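Local structure of monoglyceride lipase (Saccharomyces cerevisiae, 4ZWN) at residues Arg61-Leu66 and Lys132-Pro137; Leu138-His143 and Ser164-Ser169; His159-Ser164 and Asn257-Lys262. The protein hydrolyses monoacylglycerols to free fatty acids and glycerol, prefers monounsaturated substrates, and also takes part in the breakdown of fatty acid ethyl esters. The protein carries 2 engineered substitutions. One frame throughout, in Å; residues are numbered along the deposited sequence.

Interaction 1 of 3, residues Arg61-Leu66 and Lys132-Pro137; sequences RGRVLL and KAKGIP
Pro137 presents two groups to the chain around Gly62, one polar and one apolar. Its carbonyl O accepts the backbone N of Arg63 at 2.9 Å, with the N-H aimed almost straight at it (174°). Its pyrrolidine ring lies against the preceding peptide, where CD stands 3.2 Å from Arg61 O and CG is 3.9 Å from Gly62 CA. Gly62, having no side chain, lets the ring lie this close. Next to it Ile136 turns its branched carbon to the glycine, and its CD1 lies 4.2 Å from Arg63 CB.

A second layer is built by Arg63. With CG anti to the backbone N (chi1 -176°) and the chain bent only at chi3, its side chain crosses the extended Lys134 side chain at about a right angle. Lys134 NZ comes in at the edge, near the guanidinium plane, 3.7 Å from Arg63 NH2. The two cations share an anion, since Lys134 NZ and Arg63 NE both form salt bridges to Glu90. Arg63 NH1 turns to Glu130 and Asn127 of helix 113-134, so the arginine ties strand and helix together.

Behind these contacts the chain must leave its helix, and Gly135, at positive phi, is the C-prime residue of a Schellman motif. This is a helix-to-strand connection of an alpha/beta hydrolase sheet, closing helix 113-134 just before strand 138-143 pairs with strand 62-67.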
ATOM      1  N   ARG A  61       9.535 -13.462 -13.191  1.00 42.58           N
ATOM      2  CA  ARG A  61       9.819 -14.191 -11.960  1.00 43.29           C
ATOM      3  C   ARG A  61       8.588 -14.228 -11.067  1.00 43.43           C
ATOM      4  O   ARG A  61       8.378 -15.185 -10.322  1.00 42.67           O
ATOM      5  CB  ARG A  61      10.988 -13.554 -11.211  1.00 43.45           C
ATOM      6  CG  ARG A  61      12.303 -13.601 -11.958  1.00 46.69           C
ATOM      7  CD  ARG A  61      13.408 -13.039 -11.092  1.00 41.67           C
ATOM      8  NE  ARG A  61      13.525 -13.782  -9.842  1.00 40.57           N
ATOM      9  CZ  ARG A  61      14.435 -14.724  -9.618  1.00 42.02           C
ATOM     10  NH1 ARG A  61      15.316 -15.032 -10.559  1.00 48.58           N
ATOM     11  NH2 ARG A  61      14.468 -15.352  -8.451  1.00 44.39           N
ATOM     12  N   GLY A  62       7.779 -13.175 -11.147  1.00 39.80           N
ATOM     13  CA  GLY A  62       6.564 -13.072 -10.360  1.00 42.84           C
ATOM     14  C   GLY A  62       5.804 -11.779 -10.596  1.00 40.68           C
ATOM     15  O   GLY A  62       6.301 -10.857 -11.248  1.00 36.17           O
ATOM     16  N   ARG A  63       4.585 -11.711 -10.069  1.00 40.21           N
ATOM     17  CA  ARG A  63       3.783 -10.494 -10.157  1.00 37.34           C
ATOM     18  C   ARG A  63       3.502  -9.930  -8.766  1.00 38.50           C
ATOM     19  O   ARG A  63       3.230 -10.681  -7.828  1.00 36.81           O
ATOM     20  CB  ARG A  63       2.467 -10.765 -10.890  1.00 33.51           C
ATOM     21  CG  ARG A  63       1.614  -9.520 -11.106  1.00 35.35           C
ATOM     22  CD  ARG A  63       0.307  -9.842 -11.807  1.00 38.14           C
ATOM     23  NE  ARG A  63       0.524 -10.432 -13.124  1.00 45.74           N
ATOM     24  CZ  ARG A  63      -0.434 -10.615 -14.027  1.00 45.31           C
ATOM     25  NH1 ARG A  63      -1.679 -10.246 -13.756  1.00 37.98           N
ATOM     26  NH2 ARG A  63      -0.149 -11.161 -15.203  1.00 43.43           N
ATOM     27  N   VAL A  64       3.571  -8.607  -8.635  1.00 33.10           N
ATOM     28  CA  VAL A  64       3.278  -7.962  -7.359  1.00 33.49           C
ATOM     29  C   VAL A  64       2.014  -7.106  -7.435  1.00 34.00           C
ATOM     30  O   VAL A  64       1.908  -6.206  -8.268  1.00 36.12           O
ATOM     31  CB  VAL A  64       4.447  -7.074  -6.881  1.00 31.61           C
ATOM     32  CG1 VAL A  64       4.239  -6.677  -5.432  1.00 30.48           C
ATOM     33  CG2 VAL A  64       5.776  -7.799  -7.038  1.00 30.16           C
ATOM     34  N   LEU A  65       1.061  -7.399  -6.556  1.00 34.43           N
ATOM     35  CA  LEU A  65      -0.167  -6.621  -6.434  1.00 27.58           C
ATOM     36  C   LEU A  65       0.062  -5.441  -5.487  1.00 33.86           C
ATOM     37  O   LEU A  65       0.378  -5.630  -4.313  1.00 31.05           O
ATOM     38  CB  LEU A  65      -1.309  -7.503  -5.922  1.00 24.98           C
ATOM     39  CG  LEU A  65      -2.756  -7.211  -6.340  1.00 31.70           C
ATOM     40  CD1 LEU A  65      -3.707  -8.156  -5.623  1.00 31.64           C
ATOM     41  CD2 LEU A  65      -3.155  -5.767  -6.091  1.00 39.59           C
ATOM     42  N   LEU A  66      -0.113  -4.224  -5.991  1.00 33.60           N
ATOM     43  CA  LEU A  66       0.148  -3.042  -5.179  1.00 30.02           C
ATOM     44  C   LEU A  66      -1.135  -2.426  -4.621  1.00 32.60           C
ATOM     45  O   LEU A  66      -2.035  -2.045  -5.369  1.00 37.12           O
ATOM     46  CB  LEU A  66       0.917  -2.000  -5.993  1.00 32.23           C
ATOM     47  CG  LEU A  66       2.180  -2.484  -6.714  1.00 36.27           C
ATOM     48  CD1 LEU A  66       2.954  -1.310  -7.276  1.00 37.99           C
ATOM     49  CD2 LEU A  66       3.065  -3.302  -5.795  1.00 41.76           C
ATOM     50  N   LYS A 132      -2.014 -17.913 -13.016  1.00 55.29           N
ATOM     51  CA  LYS A 132      -2.231 -19.356 -13.065  1.00 52.88           C
ATOM     52  C   LYS A 132      -1.679 -19.950 -14.351  1.00 53.77           C
ATOM     53  O   LYS A 132      -0.974 -20.960 -14.332  1.00 50.28           O
ATOM     54  CB  LYS A 132      -3.727 -19.668 -12.943  1.00 55.86           C
ATOM     55  CG  LYS A 132      -4.109 -21.111 -13.236  1.00 50.67           C
ATOM     56  CD  LYS A 132      -4.733 -21.766 -12.013  1.00 59.71           C
ATOM     57  CE  LYS A 132      -5.511 -23.020 -12.384  1.00 50.70           C
ATOM     58  NZ  LYS A 132      -4.641 -24.077 -12.968  1.00 63.53           N
ATOM     59  N   ALA A 133      -2.003 -19.302 -15.464  1.00 52.26           N
ATOM     60  CA  ALA A 133      -1.595 -19.767 -16.782  1.00 52.09           C
ATOM     61  C   ALA A 133      -0.082 -19.684 -16.973  1.00 58.89           C
ATOM     62  O   ALA A 133       0.528 -20.587 -17.546  1.00 55.38           O
ATOM     63  CB  ALA A 133      -2.309 -18.967 -17.857  1.00 60.65           C
ATOM     64  N   LYS A 134       0.518 -18.601 -16.488  1.00 60.96           N
ATOM     65  CA  LYS A 134       1.958 -18.390 -16.633  1.00 58.61           C
ATOM     66  C   LYS A 134       2.770 -19.180 -15.609  1.00 52.66           C
ATOM     67  O   LYS A 134       3.988 -19.304 -15.737  1.00 50.11           O
ATOM     68  CB  LYS A 134       2.295 -16.904 -16.507  1.00 66.23           C
ATOM     69  CG  LYS A 134       1.645 -16.011 -17.552  1.00 67.77           C
ATOM     70  CD  LYS A 134       1.981 -14.548 -17.301  1.00 52.81           C
ATOM     71  CE  LYS A 134       1.464 -13.662 -18.418  1.00 51.15           C
ATOM     72  NZ  LYS A 134       1.790 -12.233 -18.176  1.00 44.70           N
ATOM     73  N   GLY A 135       2.094 -19.698 -14.587  1.00 49.92           N
ATOM     74  CA  GLY A 135       2.761 -20.407 -13.512  1.00 49.35           C
ATOM     75  C   GLY A 135       3.701 -19.523 -12.711  1.00 54.61           C
ATOM     76  O   GLY A 135       4.795 -19.945 -12.334  1.00 58.77           O
ATOM     77  N   ILE A 136       3.275 -18.290 -12.450  1.00 46.82           N
ATOM     78  CA  ILE A 136       4.103 -17.341 -11.710  1.00 50.26           C
ATOM     79  C   ILE A 136       3.461 -16.955 -10.377  1.00 45.72           C
ATOM     80  O   ILE A 136       2.237 -16.880 -10.267  1.00 42.53           O
ATOM     81  CB  ILE A 136       4.375 -16.063 -12.533  1.00 50.42           C
ATOM     82  CG1 ILE A 136       3.075 -15.315 -12.817  1.00 46.19           C
ATOM     83  CG2 ILE A 136       5.089 -16.407 -13.831  1.00 58.17           C
ATOM     84  CD1 ILE A 136       3.283 -13.989 -13.499  1.00 49.52           C
ATOM     85  N   PRO A 137       4.296 -16.716  -9.355  1.00 44.44           N
ATOM     86  CA  PRO A 137       3.811 -16.384  -8.012  1.00 37.99           C
ATOM     87  C   PRO A 137       3.223 -14.979  -7.923  1.00 41.27           C
ATOM     88  O   PRO A 137       3.680 -14.066  -8.617  1.00 43.67           O
ATOM     89  CB  PRO A 137       5.069 -16.501  -7.152  1.00 44.81           C
ATOM     90  CG  PRO A 137       6.184 -16.195  -8.092  1.00 44.83           C
ATOM     91  CD  PRO A 137       5.767 -16.782  -9.407  1.00 41.03           C
TER

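Interaction 2 of 3, residues Leu138-His143 and Ser164-Ser169; sequences LFMWGH and SGYIGS
Ser169, Ile167 and Met140 bury the most surface where the parallel strands 138-143 and 165-169 lie side by side, their directions 11° apart. Ile167 is gripped through its backbone: its N donates to Met140 O at 2.8 Å, and its O accepts Gly142 N. Its CG2 meets Trp141 CD1 at 3.5 Å, obliquely to the indole, on the face of the sheet covered by helix 310-326. Met140 points to the other face, toward helix 145-156, and its SD lies 4.0 Å from CE2 at the edge of the Tyr166 ring, a Met-aromatic contact.

At the start of the pairing, Ser164 CB sits over a face of the Phe139 ring, 3.9 Å from the centroid, while CD2 of that ring leaves little room for a side chain at Gly165.

Ser169 closes the far end. Its N bonds to Gly142 O at 2.7 Å, and its OG, anti to the backbone N (chi1 169°), reaches His143 ND1 at 2.9 Å, near the imidazole plane. Ser169 OG, with a weak assist from Ser169 O at the same nitrogen, probably limits the rotation of the His143 ring, within the GXSXG motif, where it borders His302, the probable histidine of the charge relay system.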
ATOM      1  N   LEU A 138       2.214 -14.818  -7.072  1.00 39.20           N
ATOM      2  CA  LEU A 138       1.583 -13.524  -6.851  1.00 33.56           C
ATOM      3  C   LEU A 138       1.894 -13.000  -5.457  1.00 36.90           C
ATOM      4  O   LEU A 138       1.530 -13.620  -4.457  1.00 39.44           O
ATOM      5  CB  LEU A 138       0.069 -13.621  -7.042  1.00 35.83           C
ATOM      6  CG  LEU A 138      -0.709 -12.320  -6.840  1.00 33.38           C
ATOM      7  CD1 LEU A 138      -0.296 -11.277  -7.871  1.00 33.32           C
ATOM      8  CD2 LEU A 138      -2.207 -12.574  -6.898  1.00 37.02           C
ATOM      9  N   PHE A 139       2.572 -11.857  -5.398  1.00 36.32           N
ATOM     10  CA  PHE A 139       2.915 -11.229  -4.128  1.00 33.84           C
ATOM     11  C   PHE A 139       2.013 -10.030  -3.863  1.00 33.09           C
ATOM     12  O   PHE A 139       1.457  -9.446  -4.794  1.00 24.96           O
ATOM     13  CB  PHE A 139       4.385 -10.801  -4.117  1.00 35.70           C
ATOM     14  CG  PHE A 139       5.354 -11.951  -4.179  1.00 36.76           C
ATOM     15  CD1 PHE A 139       5.777 -12.456  -5.399  1.00 38.93           C
ATOM     16  CD2 PHE A 139       5.844 -12.523  -3.018  1.00 35.19           C
ATOM     17  CE1 PHE A 139       6.666 -13.514  -5.458  1.00 40.18           C
ATOM     18  CE2 PHE A 139       6.733 -13.580  -3.070  1.00 38.24           C
ATOM     19  CZ  PHE A 139       7.146 -14.076  -4.292  1.00 39.19           C
ATOM     20  N   MET A 140       1.869  -9.668  -2.591  1.00 26.56           N
ATOM     21  CA  MET A 140       1.012  -8.553  -2.208  1.00 28.69           C
ATOM     22  C   MET A 140       1.804  -7.468  -1.479  1.00 28.30           C
ATOM     23  O   MET A 140       2.513  -7.742  -0.512  1.00 33.70           O
ATOM     24  CB  MET A 140      -0.150  -9.047  -1.339  1.00 26.80           C
ATOM     25  CG  MET A 140      -1.111  -7.951  -0.894  1.00 26.08           C
ATOM     26  SD  MET A 140      -2.569  -8.589  -0.040  1.00 30.25           S
ATOM     27  CE  MET A 140      -3.383  -9.469  -1.370  1.00 30.67           C
ATOM     28  N   TRP A 141       1.669  -6.236  -1.957  1.00 25.52           N
ATOM     29  CA  TRP A 141       2.391  -5.087  -1.421  1.00 25.43           C
ATOM     30  C   TRP A 141       1.408  -3.986  -1.057  1.00 29.28           C
ATOM     31  O   TRP A 141       0.419  -3.776  -1.755  1.00 26.42           O
ATOM     32  CB  TRP A 141       3.409  -4.582  -2.446  1.00 24.97           C
ATOM     33  CG  TRP A 141       4.152  -3.325  -2.075  1.00 28.04           C
ATOM     34  CD1 TRP A 141       5.400  -3.247  -1.527  1.00 30.31           C
ATOM     35  CD2 TRP A 141       3.712  -1.972  -2.261  1.00 27.20           C
ATOM     36  NE1 TRP A 141       5.759  -1.933  -1.349  1.00 28.23           N
ATOM     37  CE2 TRP A 141       4.741  -1.129  -1.791  1.00 25.30           C
ATOM     38  CE3 TRP A 141       2.546  -1.390  -2.773  1.00 33.32           C
ATOM     39  CZ2 TRP A 141       4.640   0.263  -1.817  1.00 27.16           C
ATOM     40  CZ3 TRP A 141       2.448  -0.006  -2.797  1.00 30.03           C
ATOM     41  CH2 TRP A 141       3.489   0.804  -2.323  1.00 29.84           C
ATOM     42  N   GLY A 142       1.676  -3.282   0.036  1.00 28.87           N
ATOM     43  CA  GLY A 142       0.811  -2.199   0.458  1.00 28.85           C
ATOM     44  C   GLY A 142       1.566  -1.118   1.203  1.00 31.54           C
ATOM     45  O   GLY A 142       2.483  -1.412   1.969  1.00 31.62           O
ATOM     46  N   HIS A 143       1.187   0.136   0.973  1.00 27.24           N
ATOM     47  CA  HIS A 143       1.800   1.250   1.685  1.00 29.39           C
ATOM     48  C   HIS A 143       0.806   1.940   2.612  1.00 29.55           C
ATOM     49  O   HIS A 143      -0.330   2.209   2.227  1.00 29.25           O
ATOM     50  CB  HIS A 143       2.379   2.271   0.708  1.00 29.30           C
ATOM     51  CG  HIS A 143       2.844   3.528   1.373  1.00 30.58           C
ATOM     52  ND1 HIS A 143       3.933   3.563   2.217  1.00 25.71           N
ATOM     53  CD2 HIS A 143       2.351   4.789   1.341  1.00 29.51           C
ATOM     54  CE1 HIS A 143       4.101   4.794   2.666  1.00 30.72           C
ATOM     55  NE2 HIS A 143       3.152   5.558   2.150  1.00 39.16           N
ATOM     56  N   SER A 164       2.006 -15.632  -2.366  1.00 35.12           N
ATOM     57  CA  SER A 164       3.357 -16.154  -2.209  1.00 36.99           C
ATOM     58  C   SER A 164       4.170 -15.380  -1.182  1.00 35.74           C
ATOM     59  O   SER A 164       5.153 -15.893  -0.658  1.00 39.04           O
ATOM     60  CB  SER A 164       4.082 -16.150  -3.555  1.00 38.79           C
ATOM     61  OG  SER A 164       3.526 -17.120  -4.422  1.00 42.32           O
ATOM     62  N   GLY A 165       3.762 -14.150  -0.897  1.00 39.59           N
ATOM     63  CA  GLY A 165       4.466 -13.332   0.073  1.00 34.90           C
ATOM     64  C   GLY A 165       3.799 -11.994   0.315  1.00 34.44           C
ATOM     65  O   GLY A 165       3.086 -11.481  -0.546  1.00 36.71           O
ATOM     66  N   TYR A 166       4.037 -11.425   1.492  1.00 34.42           N
ATOM     67  CA  TYR A 166       3.438 -10.150   1.859  1.00 33.42           C
ATOM     68  C   TYR A 166       4.501  -9.102   2.151  1.00 31.15           C
ATOM     69  O   TYR A 166       5.468  -9.361   2.867  1.00 30.66           O
ATOM     70  CB  TYR A 166       2.522 -10.318   3.071  1.00 27.48           C
ATOM     71  CG  TYR A 166       1.340 -11.223   2.817  1.00 33.00           C
ATOM     72  CD1 TYR A 166       1.438 -12.596   3.011  1.00 31.16           C
ATOM     73  CD2 TYR A 166       0.126 -10.707   2.380  1.00 29.31           C
ATOM     74  CE1 TYR A 166       0.359 -13.428   2.780  1.00 30.19           C
ATOM     75  CE2 TYR A 166      -0.959 -11.532   2.146  1.00 29.93           C
ATOM     76  CZ  TYR A 166      -0.834 -12.892   2.350  1.00 31.15           C
ATOM     77  OH  TYR A 166      -1.906 -13.720   2.119  1.00 33.71           O
ATOM     78  N   ILE A 167       4.316  -7.915   1.584  1.00 32.37           N
ATOM     79  CA  ILE A 167       5.232  -6.805   1.803  1.00 26.09           C
ATOM     80  C   ILE A 167       4.483  -5.588   2.324  1.00 27.26           C
ATOM     81  O   ILE A 167       3.520  -5.129   1.708  1.00 33.33           O
ATOM     82  CB  ILE A 167       5.972  -6.425   0.514  1.00 29.82           C
ATOM     83  CG1 ILE A 167       6.650  -7.659  -0.088  1.00 31.99           C
ATOM     84  CG2 ILE A 167       6.974  -5.316   0.793  1.00 25.45           C
ATOM     85  CD1 ILE A 167       7.187  -7.446  -1.480  1.00 32.72           C
ATOM     86  N   GLY A 168       4.926  -5.071   3.463  1.00 22.40           N
ATOM     87  CA  GLY A 168       4.336  -3.875   4.032  1.00 23.06           C
ATOM     88  C   GLY A 168       5.274  -2.686   3.951  1.00 26.11           C
ATOM     89  O   GLY A 168       6.452  -2.788   4.295  1.00 27.84           O
ATOM     90  N   SER A 169       4.751  -1.558   3.484  1.00 26.11           N
ATOM     91  CA  SER A 169       5.514  -0.319   3.419  1.00 24.48           C
ATOM     92  C   SER A 169       4.971   0.678   4.428  1.00 28.37           C
ATOM     93  O   SER A 169       3.928   1.293   4.193  1.00 28.12           O
ATOM     94  CB  SER A 169       5.466   0.279   2.013  1.00 27.07           C
ATOM     95  OG  SER A 169       5.996   1.594   2.000  1.00 26.60           O
TER

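Interaction 3 of 3, residues His159-Ser164 and Asn257-Lys262; sequences HKNEIS and NFAKDK
The carboxamide of Asn161 brings its ND2 to within 3.5 Å of Ala259 CB, and the same nitrogen donates to a water that in turn bonds to Lys260 O. Two other flat groups are met at their edges: the His159 ring by Glu162, whose OE2 accepts from ND1 at 2.8 Å, and the Phe258 ring by the carbonyl O of Lys262.

Two lysines, one from each segment, do the gripping, and both use backbone carbonyls. Lys160 NZ approaches Asn257 O in the carbonyl plane, on a lone pair, at 2.8 Å. Its CG stands between the backbone N and carbonyl carbon (chi1 64°), from where the straight chain runs past Ala259 CB; the ammonium also bonds to Cys155 O. Lys262, bent at chi2 (-67°), sends NZ to Asn161 O at 2.9 Å and to Ile163 O at 3.1 Å, in each case from above the carbonyl plane. A leucine at Lys262 would probably leave both carbonyls without this donor and let the 159-164 loop shift.

Both ammonium groups therefore bind neutral acceptors here, so the link rests on charge-assisted hydrogen bonds between loops and needs no salt bridge across it.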
ATOM      1  N   HIS A 159      -7.916 -15.871  -0.137  1.00 41.11           N
ATOM      2  CA  HIS A 159      -6.807 -16.545  -0.795  1.00 39.63           C
ATOM      3  C   HIS A 159      -5.488 -16.219  -0.106  1.00 37.66           C
ATOM      4  O   HIS A 159      -4.448 -16.115  -0.756  1.00 41.61           O
ATOM      5  CB  HIS A 159      -6.755 -16.153  -2.269  1.00 37.93           C
ATOM      6  CG  HIS A 159      -8.061 -16.323  -2.979  1.00 44.88           C
ATOM      7  ND1 HIS A 159      -8.444 -17.514  -3.560  1.00 42.55           N
ATOM      8  CD2 HIS A 159      -9.081 -15.457  -3.189  1.00 42.14           C
ATOM      9  CE1 HIS A 159      -9.639 -17.371  -4.103  1.00 44.90           C
ATOM     10  NE2 HIS A 159     -10.049 -16.134  -3.890  1.00 47.95           N
ATOM     11  N   LYS A 160      -5.539 -16.070   1.215  1.00 35.85           N
ATOM     12  CA  LYS A 160      -4.352 -15.724   1.993  1.00 40.84           C
ATOM     13  C   LYS A 160      -3.272 -16.805   1.933  1.00 38.38           C
ATOM     14  O   LYS A 160      -2.085 -16.503   2.046  1.00 38.16           O
ATOM     15  CB  LYS A 160      -4.729 -15.447   3.455  1.00 37.86           C
ATOM     16  CG  LYS A 160      -5.303 -16.637   4.208  1.00 34.64           C
ATOM     17  CD  LYS A 160      -5.620 -16.261   5.648  1.00 35.48           C
ATOM     18  CE  LYS A 160      -6.228 -17.425   6.412  1.00 31.38           C
ATOM     19  NZ  LYS A 160      -6.573 -17.042   7.808  1.00 28.94           N
ATOM     20  N   ASN A 161      -3.678 -18.059   1.749  1.00 39.98           N
ATOM     21  CA  ASN A 161      -2.723 -19.162   1.683  1.00 39.07           C
ATOM     22  C   ASN A 161      -2.185 -19.369   0.270  1.00 40.86           C
ATOM     23  O   ASN A 161      -1.319 -20.212   0.041  1.00 40.21           O
ATOM     24  CB  ASN A 161      -3.361 -20.457   2.192  1.00 33.54           C
ATOM     25  CG  ASN A 161      -3.766 -20.373   3.653  1.00 39.65           C
ATOM     26  OD1 ASN A 161      -4.946 -20.475   3.988  1.00 39.74           O
ATOM     27  ND2 ASN A 161      -2.785 -20.191   4.531  1.00 38.06           N
ATOM     28  N   GLU A 162      -2.704 -18.593  -0.674  1.00 41.47           N
ATOM     29  CA  GLU A 162      -2.290 -18.705  -2.066  1.00 40.54           C
ATOM     30  C   GLU A 162      -1.322 -17.587  -2.448  1.00 38.59           C
ATOM     31  O   GLU A 162      -0.610 -17.688  -3.447  1.00 37.54           O
ATOM     32  CB  GLU A 162      -3.515 -18.693  -2.982  1.00 38.20           C
ATOM     33  CG  GLU A 162      -4.528 -19.770  -2.639  1.00 42.10           C
ATOM     34  CD  GLU A 162      -5.827 -19.621  -3.401  1.00 47.89           C
ATOM     35  OE1 GLU A 162      -5.779 -19.422  -4.634  1.00 48.57           O
ATOM     36  OE2 GLU A 162      -6.898 -19.697  -2.760  1.00 46.07           O
ATOM     37  N   ILE A 163      -1.303 -16.522  -1.652  1.00 34.82           N
ATOM     38  CA  ILE A 163      -0.355 -15.435  -1.859  1.00 37.92           C
ATOM     39  C   ILE A 163       1.047 -15.908  -1.492  1.00 37.02           C
ATOM     40  O   ILE A 163       1.252 -16.517  -0.440  1.00 39.61           O
ATOM     41  CB  ILE A 163      -0.720 -14.187  -1.032  1.00 39.25           C
ATOM     42  CG1 ILE A 163      -2.149 -13.741  -1.350  1.00 38.44           C
ATOM     43  CG2 ILE A 163       0.257 -13.054  -1.308  1.00 32.08           C
ATOM     44  CD1 ILE A 163      -2.369 -13.411  -2.811  1.00 35.25           C
ATOM     45  N   SER A 164       2.006 -15.632  -2.366  1.00 35.12           N
ATOM     46  CA  SER A 164       3.357 -16.154  -2.209  1.00 36.99           C
ATOM     47  C   SER A 164       4.170 -15.380  -1.182  1.00 35.74           C
ATOM     48  O   SER A 164       5.153 -15.893  -0.658  1.00 39.04           O
ATOM     49  CB  SER A 164       4.082 -16.150  -3.555  1.00 38.79           C
ATOM     50  OG  SER A 164       3.526 -17.120  -4.422  1.00 42.32           O
ATOM     51  N   ASN A 257      -4.639 -16.472  13.109  1.00 39.04           N
ATOM     52  CA  ASN A 257      -5.227 -16.314  11.782  1.00 39.04           C
ATOM     53  C   ASN A 257      -4.232 -16.029  10.657  1.00 38.93           C
ATOM     54  O   ASN A 257      -4.573 -16.160   9.480  1.00 36.92           O
ATOM     55  CB  ASN A 257      -6.278 -15.205  11.819  1.00 34.85           C
ATOM     56  CG  ASN A 257      -7.417 -15.521  12.761  1.00 34.49           C
ATOM     57  OD1 ASN A 257      -8.380 -16.189  12.385  1.00 42.50           O
ATOM     58  ND2 ASN A 257      -7.315 -15.046  13.998  1.00 32.07           N
ATOM     59  N   PHE A 258      -3.012 -15.639  11.009  1.00 38.68           N
ATOM     60  CA  PHE A 258      -2.001 -15.357   9.995  1.00 34.40           C
ATOM     61  C   PHE A 258      -1.716 -16.609   9.172  1.00 34.32           C
ATOM     62  O   PHE A 258      -1.493 -17.683   9.731  1.00 35.37           O
ATOM     63  CB  PHE A 258      -0.712 -14.843  10.636  1.00 38.41           C
ATOM     64  CG  PHE A 258       0.267 -14.282   9.650  1.00 36.09           C
ATOM     65  CD1 PHE A 258       0.222 -12.942   9.294  1.00 31.74           C
ATOM     66  CD2 PHE A 258       1.229 -15.094   9.071  1.00 31.46           C
ATOM     67  CE1 PHE A 258       1.120 -12.424   8.380  1.00 34.98           C
ATOM     68  CE2 PHE A 258       2.127 -14.582   8.155  1.00 31.39           C
ATOM     69  CZ  PHE A 258       2.073 -13.247   7.809  1.00 28.60           C
ATOM     70  N   ALA A 259      -1.737 -16.461   7.850  1.00 34.86           N
ATOM     71  CA  ALA A 259      -1.497 -17.574   6.934  1.00 35.33           C
ATOM     72  C   ALA A 259      -0.198 -18.287   7.283  1.00 41.47           C
ATOM     73  O   ALA A 259       0.876 -17.682   7.263  1.00 37.74           O
ATOM     74  CB  ALA A 259      -1.468 -17.084   5.497  1.00 38.39           C
ATOM     75  N   LYS A 260      -0.315 -19.574   7.603  1.00 47.29           N
ATOM     76  CA  LYS A 260       0.779 -20.353   8.179  1.00 45.27           C
ATOM     77  C   LYS A 260       2.067 -20.291   7.364  1.00 44.42           C
ATOM     78  O   LYS A 260       2.096 -20.672   6.194  1.00 42.88           O
ATOM     79  CB  LYS A 260       0.351 -21.814   8.353  1.00 49.62           C
ATOM     80  CG  LYS A 260       1.358 -22.676   9.109  1.00 54.24           C
ATOM     81  CD  LYS A 260       0.731 -23.988   9.555  1.00 56.31           C
ATOM     82  CE  LYS A 260       1.729 -24.868  10.289  1.00 57.01           C
ATOM     83  NZ  LYS A 260       2.812 -25.356   9.391  1.00 74.30           N
ATOM     84  N   ASP A 261       3.117 -19.781   8.003  1.00 42.11           N
ATOM     85  CA  ASP A 261       4.471 -19.785   7.453  1.00 47.94           C
ATOM     86  C   ASP A 261       4.601 -19.065   6.107  1.00 46.70           C
ATOM     87  O   ASP A 261       5.447 -19.421   5.287  1.00 48.18           O
ATOM     88  CB  ASP A 261       4.975 -21.226   7.315  1.00 48.00           C
ATOM     89  CG  ASP A 261       5.093 -21.937   8.655  1.00 57.62           C
ATOM     90  OD1 ASP A 261       5.535 -21.297   9.633  1.00 46.08           O
ATOM     91  OD2 ASP A 261       4.740 -23.136   8.728  1.00 55.73           O
ATOM     92  N   LYS A 262       3.768 -18.057   5.878  1.00 40.47           N
ATOM     93  CA  LYS A 262       3.924 -17.226   4.689  1.00 39.16           C
ATOM     94  C   LYS A 262       4.967 -16.150   4.954  1.00 39.98           C
ATOM     95  O   LYS A 262       4.946 -15.507   6.006  1.00 36.11           O
ATOM     96  CB  LYS A 262       2.595 -16.592   4.281  1.00 40.73           C
ATOM     97  CG  LYS A 262       1.604 -17.567   3.672  1.00 44.07           C
ATOM     98  CD  LYS A 262       2.089 -18.082   2.329  1.00 31.76           C
ATOM     99  CE  LYS A 262       1.059 -19.000   1.702  1.00 30.16           C
ATOM    100  NZ  LYS A 262       1.488 -19.471   0.361  1.00 34.56           N
TER
HETATM  101  O   HOH W   1       0.007 -20.585   4.393  1.00 37.46           O

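Overall arrangement
After strands 37-41 and 44-51 the chain enters strand 62-67, and interaction 1 closes the long excursion through strand 89-94 and helix 113-134 that brings residue 137 back beside it. Interaction 2 opens directly afterwards, in series with the first, and closes the beta-alpha-beta crossover through helix 145-156. Interaction 3 starts inside that crossover, before the second strand of interaction 2, and shares Ser164 with it; its partner lies more than ninety residues on, so the two contacts cross. The result runs across the sheet in order: 62-67 with the turn leading into 138-143, then 138-143 with 165-169, and finally the loops leading into 165-169 and 264-269. Pro137 packing on Ser164 joins all three.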